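Local coordinates for putative primosome component (Streptococcus pyogenes serotype M3, PDB 2QGZ), which probably binds ATP as a P-loop NTPase and acts as a primosomal helicase loader, at residues L186-S191 and I219-G224. Residues are numbered along the deposited sequence; the frame is centred on the assembly and turned at random.
Sequences LLHFPS and ILDDIG
Ile219 lies beside Leu186, both side chains pointing the same way, with its CG1 3.3 Å from Leu186 CD2; its carbonyl O accepts a hydrogen bond from Leu187 N at 2.9 Å. On the other face of the sheet, Leu220 CD2 meets Leu187 CD2 at 3.7 Å. Asp221 N returns a hydrogen bond to Leu187 O (2.7 Å), and Asp221 O accepts one from Phe189 N, which ties the first residue of helix 189-197, just after the N-cap residue His188, to the end of the parallel strand pairing. Asp221 OD2 lies at the His188 ring edge, near its plane, 3.0 Å from CD2. Asp222 OD1 receives a weak, bent hydrogen bond from His188 NE2 (3.3 Å, 129°); the ring's ND1 hydrogen-bonds with Ser191 OG, and Pro190 CD sits over one face, so the rotation of the His188 ring is restrained. Ile223 CG1 lies over a Phe189 ring face, 4.2 Å from CD2. Asp221 OD1 hydrogen-bonds Thr254 OG1 of strand 251-255, and the Asp221 side chain is about 4 Å from a bound phosphate ion, probably from the crystallisation liquor, beside the probable Walker A loop, consistent with a Walker B position. Strand 217-221 runs between 184-188 and 251-255, with Ile219 against helix 165-179 and Leu220 against helix 237-247.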
loop_
_atom_site.group_PDB
_atom_site.type_symbol
_atom_site.label_atom_id
_atom_site.label_comp_id
_atom_site.label_asym_id
_atom_site.label_seq_id
_atom_site.Cartn_x
_atom_site.Cartn_y
_atom_site.Cartn_z
ATOM N N LEU A 186 -3.694 2.063 -5.611
ATOM C CA LEU A 186 -3.094 0.761 -5.360
ATOM C C LEU A 186 -2.125 0.586 -6.519
ATOM O O LEU A 186 -2.521 0.594 -7.677
ATOM C CB LEU A 186 -4.171 -0.320 -5.386
ATOM C CG LEU A 186 -5.304 -0.105 -4.379
ATOM C CD1 LEU A 186 -6.522 -0.924 -4.771
ATOM C CD2 LEU A 186 -4.821 -0.495 -3.006
ATOM N N LEU A 187 -0.853 0.426 -6.202
ATOM C CA LEU A 187 0.166 0.316 -7.227
ATOM C C LEU A 187 1.055 -0.913 -7.088
ATOM O O LEU A 187 1.571 -1.195 -6.010
ATOM C CB LEU A 187 0.999 1.598 -7.186
ATOM C CG LEU A 187 2.308 1.752 -7.947
ATOM C CD1 LEU A 187 2.550 3.231 -8.208
ATOM C CD2 LEU A 187 3.459 1.143 -7.147
ATOM N N HIS A 188 1.229 -1.652 -8.178
ATOM C CA HIS A 188 2.086 -2.831 -8.150
ATOM C C HIS A 188 3.498 -2.319 -8.427
ATOM O O HIS A 188 3.862 -2.088 -9.580
ATOM C CB HIS A 188 1.664 -3.833 -9.224
ATOM C CG HIS A 188 2.377 -5.145 -9.133
ATOM N ND1 HIS A 188 3.190 -5.625 -10.138
ATOM C CD2 HIS A 188 2.410 -6.074 -8.145
ATOM C CE1 HIS A 188 3.691 -6.793 -9.773
ATOM N NE2 HIS A 188 3.234 -7.087 -8.569
ATOM N N PHE A 189 4.283 -2.148 -7.366
ATOM C CA PHE A 189 5.638 -1.612 -7.481
ATOM C C PHE A 189 6.545 -2.198 -8.567
ATOM O O PHE A 189 7.076 -1.456 -9.397
ATOM C CB PHE A 189 6.371 -1.681 -6.135
ATOM C CG PHE A 189 7.624 -0.862 -6.109
ATOM C CD1 PHE A 189 7.558 0.527 -6.161
ATOM C CD2 PHE A 189 8.875 -1.476 -6.105
ATOM C CE1 PHE A 189 8.719 1.293 -6.216
ATOM C CE2 PHE A 189 10.046 -0.717 -6.159
ATOM C CZ PHE A 189 9.967 0.666 -6.217
ATOM N N PRO A 190 6.755 -3.527 -8.570
ATOM C CA PRO A 190 7.619 -4.129 -9.596
ATOM C C PRO A 190 7.297 -3.668 -11.028
ATOM O O PRO A 190 8.204 -3.487 -11.841
ATOM C CB PRO A 190 7.394 -5.623 -9.398
ATOM C CG PRO A 190 7.186 -5.720 -7.912
ATOM C CD PRO A 190 6.259 -4.553 -7.633
ATOM N N SER A 191 6.015 -3.470 -11.333
ATOM C CA SER A 191 5.607 -3.026 -12.666
ATOM C C SER A 191 5.792 -1.525 -12.848
ATOM O O SER A 191 6.106 -1.062 -13.940
ATOM C CB SER A 191 4.145 -3.382 -12.931
ATOM O OG SER A 191 3.957 -4.781 -12.873
ATOM N N ILE A 219 -0.840 2.881 -1.749
ATOM C CA ILE A 219 -0.515 1.510 -1.397
ATOM C C ILE A 219 0.547 1.022 -2.382
ATOM O O ILE A 219 0.295 0.970 -3.585
ATOM C CB ILE A 219 -1.741 0.569 -1.550
ATOM C CG1 ILE A 219 -2.956 1.109 -0.780
ATOM C CG2 ILE A 219 -1.360 -0.848 -1.125
ATOM C CD1 ILE A 219 -2.780 1.191 0.708
ATOM N N LEU A 220 1.726 0.669 -1.883
ATOM C CA LEU A 220 2.794 0.165 -2.748
ATOM C C LEU A 220 2.852 -1.366 -2.607
ATOM O O LEU A 220 3.509 -1.890 -1.705
ATOM C CB LEU A 220 4.137 0.795 -2.349
ATOM C CG LEU A 220 4.164 2.323 -2.434
ATOM C CD1 LEU A 220 5.471 2.844 -1.896
ATOM C CD2 LEU A 220 3.983 2.773 -3.871
ATOM N N ASP A 221 2.152 -2.071 -3.495
ATOM C CA ASP A 221 2.092 -3.531 -3.468
ATOM C C ASP A 221 3.413 -4.231 -3.787
ATOM O O ASP A 221 4.130 -3.864 -4.710
ATOM C CB ASP A 221 0.992 -4.032 -4.403
ATOM C CG ASP A 221 0.903 -5.546 -4.440
ATOM O OD1 ASP A 221 0.772 -6.174 -3.367
ATOM O OD2 ASP A 221 0.954 -6.112 -5.554
ATOM N N ASP A 222 3.679 -5.265 -2.997
ATOM C CA ASP A 222 4.885 -6.083 -3.023
ATOM C C ASP A 222 6.161 -5.377 -3.447
ATOM O O ASP A 222 6.733 -5.619 -4.511
ATOM C CB ASP A 222 4.687 -7.396 -3.812
ATOM C CG ASP A 222 4.708 -7.202 -5.303
ATOM O OD1 ASP A 222 4.988 -8.193 -6.020
ATOM O OD2 ASP A 222 4.431 -6.072 -5.761
ATOM N N ILE A 223 6.595 -4.485 -2.570
ATOM C CA ILE A 223 7.818 -3.751 -2.771
ATOM C C ILE A 223 8.886 -4.842 -2.636
ATOM O O ILE A 223 8.633 -5.896 -2.044
ATOM C CB ILE A 223 7.974 -2.679 -1.677
ATOM C CG1 ILE A 223 9.184 -1.798 -1.975
ATOM C CG2 ILE A 223 8.057 -3.342 -0.312
ATOM C CD1 ILE A 223 9.325 -0.638 -1.019
ATOM N N GLY A 224 10.069 -4.607 -3.187
ATOM C CA GLY A 224 11.099 -5.629 -3.117
ATOM C C GLY A 224 10.767 -6.663 -4.174
ATOM O O GLY A 224 9.664 -6.655 -4.717
#